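Protein P47 (Clostridium botulinum, PDB 6EKT) may form part of a progenitor toxin complex that protects botulinum neurotoxin in the host gut, and has a structure resembling tubular lipid-binding (TULIP) proteins. Local coordinates at residues D69-I74 with L82-P87; K266-V271 with S285-Y290; F93-T98 with E155-K160. One frame throughout, in Å; residues are numbered along the deposited sequence. Where two conformers were deposited one is given.

Contact 1: D69-I74 with L82-P87; sequences DNWEII and LRIKTP
Glu72 and Lys85 pair through their backbones in an antiparallel hydrogen-bonded pair. Glu72 N donates to Lys85 O at 3.0 Å, and Lys85 N returns a bond to Glu72 O at 2.8 Å. Ile74 N reaches Arg83 O in a nearly straight bond (N-H...O 171°). A water then links Ile74 O to Arg83 N. At the other end Asp69 N donates to Pro87 O at 2.8 Å. Asn70 O is buried with no partner in the model.

The apolar contacts lie on both faces of the pair. Trp71 CG, anti to the carbonyl carbon (chi1 -75°), sets the indole beside Thr86. Thr86 CG2 stands over one face of the indole, in a CH-pi contact 3.6 Å from the centroid of the Trp71 five-membered ring. Ile84 CD1 approaches the six-membered ring obliquely, 3.8 Å from Trp71 CE3. Ile73 turns its CD1 to Leu82 CD1, 3.8 Å away. On the face of Glu72 and Lys85, Ile74 CG2 touches Lys85 CE at 3.7 Å. The extended Lys85 chain runs beside Glu72, but their charges do not close a salt bridge. Arg83 NE makes a salt bridge to Glu110 of the adjoining strand 108-118.

Helix 35-49 touches Trp71 and Ile73, and Phe68 meets the indole edge-to-face. The arrangement is a beta hairpin: strand 72-74 is an outermost strand of an antiparallel sheet, and strand 81-88 joins it to strand 108-118.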
loop_
_atom_site.group_PDB
_atom_site.type_symbol
_atom_site.label_atom_id
_atom_site.label_comp_id
_atom_site.label_asym_id
_atom_site.label_seq_id
_atom_site.Cartn_x
_atom_site.Cartn_y
_atom_site.Cartn_z
ATOM N N ASP A 69 25.825 18.286 14.505
ATOM C CA ASP A 69 24.937 18.058 15.642
ATOM C C ASP A 69 23.984 16.886 15.345
ATOM O O ASP A 69 23.884 15.940 16.136
ATOM C CB ASP A 69 24.136 19.339 15.904
ATOM C CG ASP A 69 23.954 19.637 17.375
ATOM O OD1 ASP A 69 23.096 18.997 18.013
ATOM O OD2 ASP A 69 24.659 20.536 17.887
ATOM N N ASN A 70 23.328 16.960 14.183
ATOM C CA ASN A 70 22.250 16.058 13.774
ATOM C C ASN A 70 21.944 16.336 12.300
ATOM O O ASN A 70 22.407 17.344 11.766
ATOM C CB ASN A 70 20.995 16.330 14.607
ATOM C CG ASN A 70 19.954 15.246 14.445
ATOM O OD1 ASN A 70 20.251 14.183 13.911
ATOM N ND2 ASN A 70 18.734 15.508 14.892
ATOM N N TRP A 71 21.202 15.437 11.647
ATOM C CA TRP A 71 20.497 15.757 10.391
ATOM C C TRP A 71 19.032 15.458 10.673
ATOM O O TRP A 71 18.721 14.427 11.279
ATOM C CB TRP A 71 20.965 14.905 9.208
ATOM C CG TRP A 71 22.297 15.242 8.600
ATOM C CD1 TRP A 71 23.309 16.006 9.144
ATOM C CD2 TRP A 71 22.793 14.767 7.347
ATOM N NE1 TRP A 71 24.383 16.060 8.284
ATOM C CE2 TRP A 71 24.102 15.299 7.182
ATOM C CE3 TRP A 71 22.255 13.949 6.336
ATOM C CZ2 TRP A 71 24.877 15.047 6.043
ATOM C CZ3 TRP A 71 23.031 13.684 5.210
ATOM C CH2 TRP A 71 24.330 14.242 5.069
ATOM N N GLU A 72 18.134 16.349 10.262
ATOM C CA GLU A 72 16.705 16.210 10.558
ATOM C C GLU A 72 15.871 16.593 9.347
ATOM O O GLU A 72 16.035 17.692 8.803
ATOM C CB GLU A 72 16.308 17.083 11.755
ATOM C CG GLU A 72 14.810 17.086 12.071
ATOM C CD GLU A 72 14.363 18.213 13.005
ATOM O OE1 GLU A 72 15.179 19.093 13.350
ATOM O OE2 GLU A 72 13.177 18.223 13.405
ATOM N N ILE A 73 14.988 15.685 8.940
ATOM C CA ILE A 73 14.042 15.910 7.848
ATOM C C ILE A 73 12.983 16.890 8.324
ATOM O O ILE A 73 12.518 16.797 9.452
ATOM C CB ILE A 73 13.347 14.592 7.398
ATOM C CG1 ILE A 73 14.393 13.541 7.003
ATOM C CG2 ILE A 73 12.342 14.837 6.253
ATOM C CD1 ILE A 73 13.865 12.120 7.048
ATOM N N ILE A 74 12.631 17.836 7.454
ATOM C CA ILE A 74 11.559 18.800 7.703
ATOM C C ILE A 74 10.640 18.838 6.480
ATOM O O ILE A 74 10.987 18.295 5.426
ATOM C CB ILE A 74 12.115 20.220 8.066
ATOM C CG1 ILE A 74 12.948 20.833 6.918
ATOM C CG2 ILE A 74 12.910 20.165 9.376
ATOM C CD1 ILE A 74 13.426 22.261 7.161
ATOM N N LEU A 82 14.304 15.165 -0.113
ATOM C CA LEU A 82 14.002 15.461 1.279
ATOM C C LEU A 82 14.608 16.800 1.651
ATOM O O LEU A 82 15.775 17.055 1.332
ATOM C CB LEU A 82 14.593 14.402 2.219
ATOM C CG LEU A 82 13.994 13.015 2.316
ATOM C CD1 LEU A 82 14.774 12.243 3.366
ATOM C CD2 LEU A 82 12.513 13.044 2.679
ATOM N N ARG A 83 13.827 17.641 2.324
ATOM C CA ARG A 83 14.371 18.857 2.943
ATOM C C ARG A 83 14.917 18.528 4.336
ATOM O O ARG A 83 14.239 17.864 5.120
ATOM C CB ARG A 83 13.324 19.963 3.014
ATOM C CG ARG A 83 13.963 21.324 3.276
ATOM C CD ARG A 83 12.959 22.444 3.215
ATOM N NE ARG A 83 12.493 22.752 1.855
ATOM C CZ ARG A 83 11.599 23.702 1.578
ATOM N NH1 ARG A 83 11.071 24.436 2.552
ATOM N NH2 ARG A 83 11.219 23.918 0.329
ATOM N N ILE A 84 16.145 18.965 4.630
ATOM C CA ILE A 84 16.825 18.581 5.872
ATOM C C ILE A 84 17.587 19.743 6.505
ATOM O O ILE A 84 18.100 20.623 5.789
ATOM C CB ILE A 84 17.764 17.359 5.703
ATOM C CG1 ILE A 84 18.907 17.650 4.710
ATOM C CG2 ILE A 84 16.954 16.099 5.343
ATOM C CD1 ILE A 84 20.076 16.684 4.812
ATOM N N LYS A 85 17.614 19.760 7.837
ATOM C CA LYS A 85 18.468 20.683 8.582
ATOM C C LYS A 85 19.734 19.924 8.958
ATOM O O LYS A 85 19.648 18.777 9.411
ATOM C CB LYS A 85 17.786 21.159 9.865
ATOM C CG LYS A 85 16.564 22.052 9.697
ATOM C CD LYS A 85 16.067 22.428 11.085
ATOM C CE LYS A 85 14.645 22.968 11.086
ATOM N NZ LYS A 85 14.206 23.190 12.498
ATOM N N THR A 86 20.900 20.557 8.793
ATOM C CA THR A 86 22.170 19.905 9.131
ATOM C C THR A 86 22.991 20.764 10.116
ATOM O O THR A 86 24.096 21.200 9.776
ATOM C CB THR A 86 23.010 19.551 7.878
ATOM O OG1 THR A 86 23.380 20.757 7.194
ATOM C CG2 THR A 86 22.240 18.638 6.906
ATOM N N PRO A 87 22.451 21.009 11.338
ATOM C CA PRO A 87 23.127 21.875 12.306
ATOM C C PRO A 87 24.577 21.425 12.558
ATOM O O PRO A 87 24.841 20.234 12.778
ATOM C CB PRO A 87 22.267 21.747 13.575
ATOM C CG PRO A 87 21.476 20.485 13.385
ATOM C CD PRO A 87 21.206 20.445 11.909
HETATM O O HOH W 1 10.935 17.276 3.044
#

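Contact 2: K266-V271 with S285-Y290; sequences KNNFEV and STLNWY
The beta hairpin of strands 269-273 and 279-288 brings Asn268 and Ser285 together where its strands part. Asn268 closes a short 3-10 segment, 266-268, which leads into the first strand. Phe269 N is bonded back to Lys266 O at 3.0 Å across this turn.

One side-chain hydrogen bond joins the two segments. Asn268 ND2 donates to Ser285 OG at 3.0 Å, with an N-H...O angle of 160°. The hydroxyl oxygen lies close to the amide plane, 9° out of it, so the N-H points well at its acceptor. Ser285 OG has a second hydrogen-bond partner just outside the segments. The other end of the amide is also held, since Asn268 OD1 accepts from Asn265 N. Bonds at both ends fix the rotation of this buried group.

Leu287 supplies the apolar half of the contact with its two methyls. CD2 slides along the asparagine and comes to 3.6 Å from Asn268 CB. CD1 meets the far end of the phenyl ring obliquely, 3.7 Å from Phe269 CZ. Phe269 CG is anti to its carbonyl carbon. This torsion (chi1 -54°) sends the ring toward Leu287, and the two side chains cross at about a right angle.

Backbone bonding between Asn268 and Asn284 continues the strand pairing. Phe306 of strand 297-311 meets the Phe269 ring edge-to-face, while Leu253, Leu256 and Ile264 touch it from loops. Leu287 is backbone-bonded to Ile303 of the same strand 297-311, and two residues further on Trp289 packs against helix 374-394.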
loop_
_atom_site.group_PDB
_atom_site.type_symbol
_atom_site.label_atom_id
_atom_site.label_comp_id
_atom_site.label_asym_id
_atom_site.label_seq_id
_atom_site.Cartn_x
_atom_site.Cartn_y
_atom_site.Cartn_z
ATOM N N LYS A 266 -11.628 -21.514 -6.042
ATOM C CA LYS A 266 -11.050 -20.341 -6.685
ATOM C C LYS A 266 -11.099 -20.427 -8.212
ATOM O O LYS A 266 -11.420 -19.436 -8.874
ATOM C CB LYS A 266 -9.599 -20.138 -6.200
ATOM C CG LYS A 266 -8.902 -18.910 -6.781
ATOM C CD LYS A 266 -7.401 -18.942 -6.507
ATOM C CE LYS A 266 -6.732 -17.695 -7.069
ATOM N NZ LYS A 266 -5.284 -17.620 -6.688
ATOM N N ASN A 267 -10.818 -21.614 -8.755
ATOM C CA ASN A 267 -10.732 -21.837 -10.207
ATOM C C ASN A 267 -12.067 -21.604 -10.962
ATOM O O ASN A 267 -12.063 -21.465 -12.190
ATOM C CB ASN A 267 -10.175 -23.239 -10.497
ATOM C CG ASN A 267 -11.139 -24.337 -10.095
ATOM O OD1 ASN A 267 -11.471 -24.501 -8.916
ATOM N ND2 ASN A 267 -11.626 -25.076 -11.080
ATOM N N ASN A 268 -13.185 -21.552 -10.227
ATOM C CA ASN A 268 -14.505 -21.246 -10.805
ATOM C C ASN A 268 -14.754 -19.765 -11.018
ATOM O O ASN A 268 -15.792 -19.375 -11.569
ATOM C CB ASN A 268 -15.627 -21.834 -9.931
ATOM C CG ASN A 268 -15.601 -23.348 -9.911
ATOM O OD1 ASN A 268 -15.178 -23.966 -8.934
ATOM N ND2 ASN A 268 -16.008 -23.954 -11.016
ATOM N N PHE A 269 -13.802 -18.928 -10.596
ATOM C CA PHE A 269 -13.985 -17.490 -10.650
ATOM C C PHE A 269 -12.751 -16.816 -11.242
ATOM O O PHE A 269 -11.691 -17.433 -11.336
ATOM C CB PHE A 269 -14.218 -16.923 -9.243
ATOM C CG PHE A 269 -15.349 -17.577 -8.487
ATOM C CD1 PHE A 269 -15.117 -18.719 -7.684
ATOM C CD2 PHE A 269 -16.639 -17.049 -8.548
ATOM C CE1 PHE A 269 -16.152 -19.323 -6.962
ATOM C CE2 PHE A 269 -17.681 -17.652 -7.821
ATOM C CZ PHE A 269 -17.439 -18.782 -7.030
ATOM N N GLU A 270 -12.908 -15.546 -11.612
ATOM C CA GLU A 270 -11.814 -14.732 -12.127
ATOM C C GLU A 270 -12.143 -13.250 -11.974
ATOM O O GLU A 270 -13.314 -12.868 -11.877
ATOM C CB GLU A 270 -11.538 -15.075 -13.607
ATOM C CG GLU A 270 -12.570 -14.540 -14.586
ATOM C CD GLU A 270 -12.360 -15.050 -15.997
ATOM O OE1 GLU A 270 -12.871 -16.131 -16.302
ATOM O OE2 GLU A 270 -11.687 -14.371 -16.803
ATOM N N VAL A 271 -11.092 -12.423 -11.997
ATOM C CA VAL A 271 -11.235 -10.983 -11.962
ATOM C C VAL A 271 -11.307 -10.434 -13.387
ATOM O O VAL A 271 -10.425 -10.692 -14.205
ATOM C CB VAL A 271 -10.045 -10.315 -11.204
ATOM C CG1 VAL A 271 -10.078 -8.805 -11.382
ATOM C CG2 VAL A 271 -10.089 -10.677 -9.727
ATOM N N SER A 285 -17.823 -20.628 -14.865
ATOM C CA SER A 285 -18.460 -21.936 -15.038
ATOM C C SER A 285 -19.593 -22.088 -13.998
ATOM O O SER A 285 -19.689 -21.307 -13.037
ATOM C CB SER A 285 -17.414 -23.047 -14.855
ATOM O OG SER A 285 -16.586 -22.736 -13.747
ATOM N N THR A 286 -20.450 -23.087 -14.197
ATOM C CA THR A 286 -21.534 -23.395 -13.253
ATOM C C THR A 286 -20.965 -23.694 -11.880
ATOM O O THR A 286 -19.922 -24.341 -11.749
ATOM C CB THR A 286 -22.327 -24.633 -13.696
ATOM O OG1 THR A 286 -22.622 -24.505 -15.082
ATOM C CG2 THR A 286 -23.633 -24.752 -12.899
ATOM N N LEU A 287 -21.649 -23.186 -10.873
ATOM C CA LEU A 287 -21.262 -23.399 -9.507
ATOM C C LEU A 287 -22.182 -24.440 -8.919
ATOM O O LEU A 287 -23.389 -24.219 -8.795
ATOM C CB LEU A 287 -21.320 -22.080 -8.735
ATOM C CG LEU A 287 -20.633 -20.856 -9.373
ATOM C CD1 LEU A 287 -20.792 -19.672 -8.426
ATOM C CD2 LEU A 287 -19.154 -21.125 -9.645
ATOM N N ASN A 288 -21.597 -25.593 -8.598
ATOM C CA ASN A 288 -22.343 -26.751 -8.108
ATOM C C ASN A 288 -22.372 -26.707 -6.589
ATOM O O ASN A 288 -21.394 -27.102 -5.939
ATOM C CB ASN A 288 -21.649 -28.036 -8.569
ATOM C CG ASN A 288 -21.744 -28.233 -10.058
ATOM O OD1 ASN A 288 -22.821 -28.490 -10.578
ATOM N ND2 ASN A 288 -20.613 -28.104 -10.760
ATOM N N TRP A 289 -23.466 -26.183 -6.036
ATOM C CA TRP A 289 -23.651 -26.100 -4.579
ATOM C C TRP A 289 -23.577 -27.485 -3.918
ATOM O O TRP A 289 -23.810 -28.506 -4.577
ATOM C CB TRP A 289 -24.998 -25.436 -4.246
ATOM C CG TRP A 289 -24.996 -24.718 -2.938
ATOM C CD1 TRP A 289 -25.625 -25.086 -1.800
ATOM C CD2 TRP A 289 -24.288 -23.503 -2.638
ATOM N NE1 TRP A 289 -25.359 -24.172 -0.790
ATOM C CE2 TRP A 289 -24.558 -23.185 -1.289
ATOM C CE3 TRP A 289 -23.473 -22.642 -3.393
ATOM C CZ2 TRP A 289 -24.030 -22.049 -0.661
ATOM C CZ3 TRP A 289 -22.940 -21.501 -2.774
ATOM C CH2 TRP A 289 -23.225 -21.218 -1.412
ATOM N N TYR A 290 -23.242 -27.514 -2.627
ATOM C CA TYR A 290 -23.292 -28.753 -1.860
ATOM C C TYR A 290 -24.740 -29.236 -1.659
ATOM O O TYR A 290 -25.692 -28.473 -1.811
ATOM C CB TYR A 290 -22.549 -28.632 -0.528
ATOM C CG TYR A 290 -22.962 -27.467 0.346
ATOM C CD1 TYR A 290 -23.985 -27.595 1.296
ATOM C CD2 TYR A 290 -22.305 -26.238 0.252
ATOM C CE1 TYR A 290 -24.341 -26.526 2.123
ATOM C CE2 TYR A 290 -22.666 -25.170 1.061
ATOM C CZ TYR A 290 -23.678 -25.321 2.001
ATOM O OH TYR A 290 -24.018 -24.238 2.798
#

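Contact 3: F93-T98 with E155-K160; sequences FKVRNT and EFYFNK
Val95, which packs on Tyr157, donates its backbone N to Thr98 O at 2.9 Å. This bond closes the turn that leads from strand 91-94 into strand 99-101. Val95 CG1 is anti to the backbone N (chi1 -175°). That methyl sits over the centre of the Tyr157 ring in a CH-pi contact, 4.0 Å from the centroid and 12° off the ring normal. The other methyl, CG2, lies 3.9 Å from Tyr157 CB.

The contact joins helix 152-168 to the antiparallel sheet of strands 52-57, 62-68, 91-94 and 99-101. Gln62 of strand 62-68 also touches Tyr157 and Val95. The protein as a whole resembles the TULIP superfamily.

Phe93 enters from the strand and crosses both helix residues at about a right angle. Its ring turns one face to the backbone of Phe158. Its CE2 touches Tyr157 CB at 3.9 Å, and CE1 touches Phe158 CB at 3.7 Å. Phe93 CD1 in turn comes to the edge of the Phe158 ring, near its plane. Leu102 touches both phenylalanines, and Leu161 of the same helix packs on Phe93 and Val95. Near the hydroxyl end of the tyrosine ring, Arg96 NH1 lies 3.9 Å from Tyr157 OH. The guanidinium and ring planes are 66° apart, and the approach is oblique.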
loop_
_atom_site.group_PDB
_atom_site.type_symbol
_atom_site.label_atom_id
_atom_site.label_comp_id
_atom_site.label_asym_id
_atom_site.label_seq_id
_atom_site.Cartn_x
_atom_site.Cartn_y
_atom_site.Cartn_z
ATOM N N PHE A 93 35.419 27.423 8.066
ATOM C CA PHE A 93 36.014 27.445 6.737
ATOM C C PHE A 93 37.022 28.585 6.621
ATOM O O PHE A 93 36.939 29.568 7.362
ATOM C CB PHE A 93 34.968 27.440 5.615
ATOM C CG PHE A 93 34.217 28.732 5.447
ATOM C CD1 PHE A 93 33.054 28.984 6.178
ATOM C CD2 PHE A 93 34.641 29.686 4.513
ATOM C CE1 PHE A 93 32.339 30.170 6.000
ATOM C CE2 PHE A 93 33.930 30.873 4.331
ATOM C CZ PHE A 93 32.778 31.112 5.073
ATOM N N LYS A 94 37.969 28.397 5.722
ATOM C CA LYS A 94 39.047 29.331 5.479
ATOM C C LYS A 94 39.195 29.623 4.016
ATOM O O LYS A 94 39.272 28.722 3.226
ATOM C CB LYS A 94 40.349 28.720 5.982
ATOM C CG LYS A 94 41.527 29.675 6.081
ATOM C CD LYS A 94 42.607 29.121 7.004
ATOM C CE LYS A 94 43.845 30.011 7.011
ATOM N NZ LYS A 94 45.037 29.337 7.611
ATOM N N VAL A 95 39.274 30.900 3.674
ATOM C CA VAL A 95 39.416 31.309 2.303
ATOM C C VAL A 95 40.635 32.189 1.992
ATOM O O VAL A 95 41.657 31.679 1.636
ATOM C CB VAL A 95 38.101 31.947 1.732
ATOM C CG1 VAL A 95 38.227 32.261 0.255
ATOM C CG2 VAL A 95 36.953 30.973 1.850
ATOM N N ARG A 96 40.532 33.498 2.139
ATOM C CA ARG A 96 41.631 34.376 1.701
ATOM C C ARG A 96 42.437 34.835 2.897
ATOM O O ARG A 96 42.626 36.013 3.153
ATOM C CB ARG A 96 41.068 35.532 0.852
ATOM C CG ARG A 96 40.691 35.135 -0.579
ATOM C CD ARG A 96 39.428 35.813 -1.102
ATOM N NE ARG A 96 39.396 37.190 -0.661
ATOM C CZ ARG A 96 38.775 38.193 -1.265
ATOM N NH1 ARG A 96 38.079 37.990 -2.365
ATOM N NH2 ARG A 96 38.850 39.417 -0.727
ATOM N N ASN A 97 42.983 33.857 3.580
ATOM C CA ASN A 97 43.658 34.072 4.867
ATOM C C ASN A 97 42.651 34.489 5.959
ATOM O O ASN A 97 43.044 34.950 7.034
ATOM C CB ASN A 97 44.806 35.104 4.731
ATOM C CG ASN A 97 46.148 34.568 5.202
ATOM O OD1 ASN A 97 46.231 33.781 6.155
ATOM N ND2 ASN A 97 47.218 35.004 4.537
ATOM N N THR A 98 41.355 34.308 5.673
ATOM C CA THR A 98 40.268 34.605 6.612
ATOM C C THR A 98 39.593 33.297 7.003
ATOM O O THR A 98 39.212 32.511 6.133
ATOM C CB THR A 98 39.196 35.533 5.992
ATOM O OG1 THR A 98 39.828 36.624 5.311
ATOM C CG2 THR A 98 38.258 36.084 7.064
ATOM N N GLU A 155 28.673 34.014 3.176
ATOM C CA GLU A 155 27.605 33.144 2.694
ATOM C C GLU A 155 27.970 32.515 1.349
ATOM O O GLU A 155 27.754 31.306 1.117
ATOM C CB GLU A 155 26.306 33.949 2.583
ATOM C CG GLU A 155 25.057 33.123 2.388
ATOM C CD GLU A 155 23.791 33.888 2.742
ATOM O OE1 GLU A 155 23.215 33.601 3.804
ATOM O OE2 GLU A 155 23.375 34.782 1.979
ATOM N N PHE A 156 28.535 33.342 0.470
ATOM C CA PHE A 156 28.878 32.935 -0.889
ATOM C C PHE A 156 29.917 31.817 -0.873
ATOM O O PHE A 156 29.723 30.760 -1.506
ATOM C CB PHE A 156 29.389 34.155 -1.683
ATOM C CG PHE A 156 29.507 33.906 -3.161
ATOM C CD1 PHE A 156 28.387 34.039 -3.990
ATOM C CD2 PHE A 156 30.723 33.509 -3.722
ATOM C CE1 PHE A 156 28.478 33.782 -5.358
ATOM C CE2 PHE A 156 30.821 33.257 -5.088
ATOM C CZ PHE A 156 29.698 33.402 -5.904
ATOM N N TYR A 157 31.008 32.041 -0.133
ATOM C CA TYR A 157 32.065 31.026 -0.013
ATOM C C TYR A 157 31.645 29.768 0.744
ATOM O O TYR A 157 32.050 28.644 0.377
ATOM C CB TYR A 157 33.367 31.620 0.550
ATOM C CG TYR A 157 34.062 32.484 -0.472
ATOM C CD1 TYR A 157 34.674 31.911 -1.608
ATOM C CD2 TYR A 157 34.090 33.874 -0.337
ATOM C CE1 TYR A 157 35.304 32.709 -2.569
ATOM C CE2 TYR A 157 34.720 34.671 -1.288
ATOM C CZ TYR A 157 35.327 34.089 -2.395
ATOM O OH TYR A 157 35.941 34.910 -3.332
ATOM N N PHE A 158 30.827 29.960 1.776
ATOM C CA PHE A 158 30.301 28.845 2.542
ATOM C C PHE A 158 29.477 27.901 1.648
ATOM O O PHE A 158 29.659 26.676 1.697
ATOM C CB PHE A 158 29.475 29.324 3.751
ATOM C CG PHE A 158 28.792 28.200 4.502
ATOM C CD1 PHE A 158 29.532 27.299 5.281
ATOM C CD2 PHE A 158 27.405 28.043 4.435
ATOM C CE1 PHE A 158 28.905 26.260 5.963
ATOM C CE2 PHE A 158 26.771 27.011 5.130
ATOM C CZ PHE A 158 27.517 26.118 5.890
ATOM N N ASN A 159 28.595 28.476 0.834
ATOM C CA ASN A 159 27.743 27.689 -0.069
ATOM C C ASN A 159 28.546 26.821 -1.000
ATOM O O ASN A 159 28.220 25.641 -1.184
ATOM C CB ASN A 159 26.816 28.594 -0.878
ATOM C CG ASN A 159 25.744 29.217 -0.017
ATOM O OD1 ASN A 159 25.525 28.787 1.133
ATOM N ND2 ASN A 159 25.089 30.261 -0.541
ATOM N N LYS A 160 29.584 27.411 -1.588
ATOM C CA LYS A 160 30.473 26.683 -2.477
ATOM C C LYS A 160 31.188 25.551 -1.740
ATOM O O LYS A 160 31.194 24.420 -2.224
ATOM C CB LYS A 160 31.469 27.639 -3.139
ATOM C CG LYS A 160 32.364 26.983 -4.175
ATOM C CD LYS A 160 33.759 26.719 -3.609
ATOM C CE LYS A 160 34.732 26.290 -4.696
ATOM N NZ LYS A 160 35.852 25.497 -4.101
#

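Overall arrangement
The three contacts are spread along an elongated molecule. Contacts 1 and 3 lie on the same side of the chain's centre, and contact 2 lies on the other. Contacts 1 and 3 are neighbours: their centres are about 22 Å apart and their nearest atoms about 7 Å, without touching. Strand 81-88 of contact 1 is followed directly by strand 91-94 of contact 3, although the two strands belong to different sheets. Contact 2 is remote, with its centre about 56 Å from that of contact 1 and about 75 Å from that of contact 3. It belongs to a separate sheet that also contains strand 297-311. No ligand site is established near any of the three.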